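Local coordinates for protein lipid II:glycine glycyltransferase (Staphylococcus aureus, PDB 6SNR) that probably adds the first glycine of the pentaglycine bridge to the lysine of lipid II, using glycyl-tRNA as donor, in staphylococcal peptidoglycan synthesis, at residues C70-S73 with R74-V78; A85-A88 with L89-A93; S92-E95 with I96-E100. One frame throughout, in Å; residues are numbered along the deposited sequence.

Interaction 1: C70-S73 with R74-V78; sequences CYIS and RGFVV
A type II beta turn from Ile-72 to Gly-75 interrupts strand 68-78. Its closing bond runs from Gly-75 N to Ile-72 O, at 3.1 Å with an N-H...O angle of 161°. The N-H is well directed at the oxygen, although the donor sits above the carbonyl plane of Ile-72, 56° out of it. Ser-73 and Arg-74 fill the two corners. Arg-74 has positive phi, as the third position of this turn type requires. The methyl CG2 of Ile-72 lies 3.6 Å from Gly-75 CA, so the side chain leans over the closing residue.

The peptide bond between Gly-75 and Phe-76 is cis. It follows the turn directly, and the chain resumes a weakly bonded strand at about Val-77. Strand 68-78 is the second arm of the hairpin with strand 50-61, and the first strand of a beta-alpha-beta unit continued by helix 83-99. Ile-72 and Phe-76 meet beside the turn. With chi2 of Ile-72 extended at -176°, CD1 is carried out to the ring and touches Phe-76 CE1 at 3.5 Å. The methyl approaches the ring obliquely. The contact is apolar and buried; strands 50-61 and 102-107 flank Ile-72, and helix 83-99 packs on Phe-76.

Polar groups in and beside the turn have outside partners. Asp-108 takes the Arg-74 N-H on OD1 and bonds the Tyr-71 hydroxyl through OD2. The guanidinium of Arg-74 reaches Pro-144 O through NH2, and Ser-73 OG is bonded to Leu-24 O.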
# COMPACT_ATOMS: atom_id res chain seq x y z
N CYS A 70 8.77 -8.37 -23.95
CA CYS A 70 7.70 -9.13 -23.27
C CYS A 70 7.97 -9.10 -21.78
O CYS A 70 8.93 -9.72 -21.29
CB CYS A 70 7.65 -10.58 -23.77
SG CYS A 70 6.37 -11.58 -22.98
N TYR A 71 7.12 -8.40 -21.02
CA TYR A 71 7.34 -8.30 -19.59
C TYR A 71 6.15 -8.91 -18.85
O TYR A 71 5.01 -8.41 -18.99
CB TYR A 71 7.55 -6.84 -19.21
CG TYR A 71 7.76 -6.56 -17.72
CD1 TYR A 71 8.40 -7.47 -16.88
CD2 TYR A 71 7.22 -5.40 -17.17
CE1 TYR A 71 8.54 -7.23 -15.51
CE2 TYR A 71 7.36 -5.14 -15.79
CZ TYR A 71 8.04 -6.05 -14.99
OH TYR A 71 8.12 -5.78 -13.62
N ILE A 72 6.42 -9.96 -18.11
CA ILE A 72 5.43 -10.70 -17.30
C ILE A 72 5.58 -10.19 -15.88
O ILE A 72 6.25 -10.81 -15.05
CB ILE A 72 5.58 -12.23 -17.39
CG1 ILE A 72 5.63 -12.68 -18.87
CG2 ILE A 72 4.44 -12.94 -16.63
CD1 ILE A 72 5.68 -14.17 -19.11
N SER A 73 4.96 -9.05 -15.62
CA SER A 73 5.25 -8.27 -14.35
C SER A 73 4.63 -8.98 -13.15
O SER A 73 3.39 -9.13 -13.02
CB SER A 73 4.71 -6.83 -14.46
OG SER A 73 3.31 -6.76 -14.82
N ARG A 74 5.50 -9.46 -12.24
CA ARG A 74 5.12 -10.29 -11.10
C ARG A 74 4.42 -11.63 -11.47
O ARG A 74 3.74 -12.23 -10.67
CB ARG A 74 4.30 -9.49 -10.07
CG ARG A 74 5.11 -8.37 -9.40
CD ARG A 74 5.94 -8.96 -8.32
NE ARG A 74 6.65 -7.94 -7.52
CZ ARG A 74 7.97 -7.87 -7.35
NH1 ARG A 74 8.79 -8.71 -7.96
NH2 ARG A 74 8.43 -6.92 -6.49
N GLY A 75 4.69 -12.11 -12.68
CA GLY A 75 4.40 -13.50 -13.07
C GLY A 75 5.68 -14.26 -13.34
O GLY A 75 6.77 -13.73 -13.05
N PHE A 76 5.59 -15.49 -13.87
CA PHE A 76 4.35 -16.26 -13.98
C PHE A 76 3.68 -16.55 -12.63
O PHE A 76 4.33 -16.63 -11.58
CB PHE A 76 4.64 -17.66 -14.55
CG PHE A 76 5.57 -17.72 -15.75
CD1 PHE A 76 5.13 -17.39 -17.03
CD2 PHE A 76 6.88 -18.15 -15.60
CE1 PHE A 76 5.94 -17.52 -18.13
CE2 PHE A 76 7.71 -18.28 -16.69
CZ PHE A 76 7.24 -17.98 -17.96
N VAL A 77 2.37 -16.73 -12.66
CA VAL A 77 1.57 -17.09 -11.48
C VAL A 77 1.38 -18.60 -11.47
O VAL A 77 0.46 -19.16 -12.11
CB VAL A 77 0.26 -16.33 -11.40
CG1 VAL A 77 -0.48 -16.70 -10.13
CG2 VAL A 77 0.50 -14.83 -11.47
N VAL A 78 2.31 -19.25 -10.78
CA VAL A 78 2.46 -20.70 -10.79
C VAL A 78 3.27 -21.13 -9.57
O VAL A 78 4.03 -20.36 -9.06
CB VAL A 78 3.11 -21.20 -12.10
CG1 VAL A 78 4.58 -20.83 -12.24
CG2 VAL A 78 2.93 -22.70 -12.26

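Interaction 2: A85-A88 with L89-A93; sequences ALNA and LLDSA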
# COMPACT_ATOMS: atom_id res chain seq x y z
N ALA A 85 3.95 -27.46 -15.25
CA ALA A 85 3.19 -26.23 -15.47
C ALA A 85 4.13 -25.10 -15.84
O ALA A 85 3.83 -24.27 -16.72
CB ALA A 85 2.40 -25.87 -14.21
N LEU A 86 5.24 -24.98 -15.13
CA LEU A 86 6.22 -23.94 -15.48
C LEU A 86 6.70 -24.06 -16.92
O LEU A 86 6.71 -23.07 -17.67
CB LEU A 86 7.42 -23.98 -14.52
CG LEU A 86 8.52 -22.94 -14.68
CD1 LEU A 86 8.01 -21.50 -14.50
CD2 LEU A 86 9.61 -23.27 -13.67
N ASN A 87 7.11 -25.28 -17.36
CA ASN A 87 7.54 -25.45 -18.75
C ASN A 87 6.46 -25.11 -19.76
O ASN A 87 6.72 -24.51 -20.81
CB ASN A 87 8.00 -26.91 -18.97
CG ASN A 87 8.35 -27.22 -20.42
OD1 ASN A 87 7.64 -28.02 -21.07
ND2 ASN A 87 9.43 -26.62 -20.93
N ALA A 88 5.23 -25.51 -19.46
CA ALA A 88 4.13 -25.23 -20.36
C ALA A 88 3.85 -23.74 -20.50
O ALA A 88 3.60 -23.23 -21.60
CB ALA A 88 2.90 -25.95 -19.93
N LEU A 89 3.90 -23.02 -19.37
CA LEU A 89 3.83 -21.58 -19.44
C LEU A 89 4.92 -20.95 -20.29
O LEU A 89 4.64 -20.03 -21.10
CB LEU A 89 3.81 -20.97 -18.01
CG LEU A 89 2.53 -21.19 -17.24
CD1 LEU A 89 2.72 -20.91 -15.77
CD2 LEU A 89 1.38 -20.35 -17.79
N LEU A 90 6.18 -21.40 -20.11
CA LEU A 90 7.26 -20.88 -20.98
C LEU A 90 7.01 -21.19 -22.48
O LEU A 90 7.18 -20.33 -23.32
CB LEU A 90 8.64 -21.38 -20.52
CG LEU A 90 9.84 -20.88 -21.32
CD1 LEU A 90 9.95 -19.37 -21.41
CD2 LEU A 90 11.14 -21.49 -20.74
N ASP A 91 6.60 -22.42 -22.78
CA ASP A 91 6.27 -22.80 -24.15
C ASP A 91 5.25 -21.83 -24.76
O ASP A 91 5.47 -21.28 -25.86
CB ASP A 91 5.74 -24.23 -24.20
CG ASP A 91 6.83 -25.33 -24.08
OD1 ASP A 91 8.06 -25.08 -24.13
OD2 ASP A 91 6.40 -26.51 -23.95
N SER A 92 4.16 -21.58 -24.03
CA SER A 92 3.14 -20.65 -24.50
C SER A 92 3.63 -19.22 -24.64
O SER A 92 3.29 -18.53 -25.60
CB SER A 92 1.88 -20.70 -23.63
OG SER A 92 1.27 -22.00 -23.68
N ALA A 93 4.41 -18.74 -23.66
CA ALA A 93 4.93 -17.39 -23.75
C ALA A 93 5.88 -17.20 -24.92
O ALA A 93 5.83 -16.20 -25.56
CB ALA A 93 5.62 -16.90 -22.45
O HOH W 1 2.03 -24.90 -23.40
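Leu-89 packs back along the preceding helical turn, on the buried and tightly packed side of the contact. Its CG is 3.4 Å from Ala-85 O, the carbonyl that its own backbone N bonds at 2.9 Å. CG stands beside the backbone N, at chi1 -71°, which sets the branch alongside that carbonyl. Beyond it the leucine is buried under strands 39-47 and 68-78.

Leu-90 N bonds Leu-86 O, and Asp-91 N bonds Asn-87 O, in the regular i to i+4 pattern. This is the early part of helix 83-99, the connection in a beta-alpha-beta crossover between the parallel neighbours 68-78 and 102-107. Leu-86 and Leu-90 both reach Leu-126, one turn apart.

The other side is looser: Asp-91 is exposed to solvent and Asn-87 partly so, and no bond links their side chains. Their polar ends come near each other, but OD1 of Asn-87 and OD2 of Asp-91, 3.5 Å apart, are both acceptors. The amide and carboxylate planes stand 77° apart. The amide nitrogen ND2 of Asn-87 is 3.8 Å from OD1 of Asp-91. Nearby, a water bridges one turn. It donates to Ala-88 O at 2.9 Å and also bonds Ser-92 OG at 3.0 Å. Ala-88 O takes both this water and the backbone N-H of Ser-92, whose N is 3.0 Å away.

Interaction 3: S92-E95 with I96-E100; sequences SAKE and IAKAE
Ala-93 O accepts the shortest bond of this contact, from Ala-97 N at 2.9 Å. The N-H...O angle is 165°. The methyl CB of Ala-97 rests 3.3 Å from the same oxygen. Next to it, Lys-98 N bonds Lys-94 O at 3.0 Å. The chain of Lys-98 then runs alongside that oxygen, with CG 3.3 Å from Lys-94 O. A chi1 of -73° turns CG away from its own carbonyl carbon and lays the first methylenes along Lys-94 O.

The two lysines run out on one side of the helix. Their CE atoms come within 4.4 Å, while the NZ atoms stay 5.9 Å apart. Two like charges at this range may repel mildly. Lys-94 NZ has a partner in Tyr-390 OH.

Near the end of the helix the bond from Ala-99 N to Glu-95 O is weak, at 3.4 Å. Glu-100, the first residue to leave helical angles, still gives its N to Ile-96 O.

This is the last part of helix 83-99, which lies on the sheet. Ile-96 packs on strands 39-47 and 50-61, Ala-93 and Ala-97 face strand 102-107, and Glu-100 OE1 bonds Tyr-39 OH at the start of strand 39-47.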
# COMPACT_ATOMS: atom_id res chain seq x y z
N SER A 92 4.16 -21.58 -24.03
CA SER A 92 3.14 -20.65 -24.50
C SER A 92 3.63 -19.22 -24.64
O SER A 92 3.29 -18.53 -25.60
CB SER A 92 1.88 -20.70 -23.63
OG SER A 92 1.27 -22.00 -23.68
N ALA A 93 4.41 -18.74 -23.66
CA ALA A 93 4.93 -17.39 -23.75
C ALA A 93 5.88 -17.20 -24.92
O ALA A 93 5.83 -16.20 -25.56
CB ALA A 93 5.62 -16.90 -22.45
N LYS A 94 6.70 -18.21 -25.19
CA LYS A 94 7.64 -18.14 -26.31
C LYS A 94 6.89 -18.04 -27.63
O LYS A 94 7.24 -17.28 -28.46
CB LYS A 94 8.54 -19.36 -26.33
CG LYS A 94 9.67 -19.33 -25.33
CD LYS A 94 10.33 -20.68 -25.15
CE LYS A 94 10.92 -21.14 -26.48
NZ LYS A 94 11.91 -22.17 -26.20
N GLU A 95 5.81 -18.80 -27.78
CA GLU A 95 5.00 -18.70 -29.02
C GLU A 95 4.49 -17.26 -29.27
O GLU A 95 4.58 -16.67 -30.37
CB GLU A 95 3.80 -19.65 -28.95
CG GLU A 95 4.07 -21.12 -28.88
CD GLU A 95 2.85 -21.98 -29.23
OE1 GLU A 95 1.80 -21.44 -29.65
OE2 GLU A 95 2.97 -23.22 -29.08
N ILE A 96 3.89 -16.67 -28.24
CA ILE A 96 3.34 -15.34 -28.38
C ILE A 96 4.46 -14.31 -28.60
O ILE A 96 4.39 -13.45 -29.45
CB ILE A 96 2.51 -15.01 -27.13
CG1 ILE A 96 1.32 -15.93 -27.01
CG2 ILE A 96 2.05 -13.56 -27.14
CD1 ILE A 96 0.52 -15.76 -25.74
N ALA A 97 5.50 -14.38 -27.76
CA ALA A 97 6.56 -13.39 -27.79
C ALA A 97 7.32 -13.38 -29.12
O ALA A 97 7.69 -12.34 -29.58
CB ALA A 97 7.51 -13.62 -26.61
N LYS A 98 7.54 -14.53 -29.72
CA LYS A 98 8.24 -14.58 -31.00
C LYS A 98 7.38 -13.90 -32.07
O LYS A 98 7.89 -13.15 -32.90
CB LYS A 98 8.58 -16.02 -31.36
CG LYS A 98 9.71 -16.60 -30.53
CD LYS A 98 9.80 -18.10 -30.76
CE LYS A 98 11.01 -18.71 -30.09
NZ LYS A 98 12.29 -18.39 -30.76
N ALA A 99 6.07 -14.15 -32.02
CA ALA A 99 5.14 -13.48 -32.93
C ALA A 99 5.08 -11.98 -32.76
O ALA A 99 4.76 -11.26 -33.70
CB ALA A 99 3.76 -14.11 -32.81
N GLU A 100 5.41 -11.47 -31.54
CA GLU A 100 5.50 -10.06 -31.27
C GLU A 100 6.91 -9.43 -31.44
O GLU A 100 7.10 -8.26 -31.12
CB GLU A 100 4.97 -9.72 -29.87
CG GLU A 100 3.53 -10.17 -29.68
CD GLU A 100 2.59 -9.50 -30.64
OE1 GLU A 100 2.72 -8.29 -30.92
OE2 GLU A 100 1.69 -10.25 -31.08

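Overall arrangement
Along the chain, interaction 1 comes first and closes the tight turn within strand 68-78. Interaction 2 follows in the early turns of helix 83-99, and interaction 3 in its last turns. Interaction 1 closes before the other two open; interactions 2 and 3 overlap at Ser-92 and Ala-93, and none encloses another. Neither helical contact closes a loop. The helix folds back over the strand that precedes it: Phe-76 meets Leu-86 and Leu-89, Val-78 meets Ala-85 and Leu-89, joining interactions 1 and 2. A looser touch between Cys-70 and Ala-97 joins interactions 1 and 3. Together they tie both ends of strand 68-78 to the helix leading to strand 102-107.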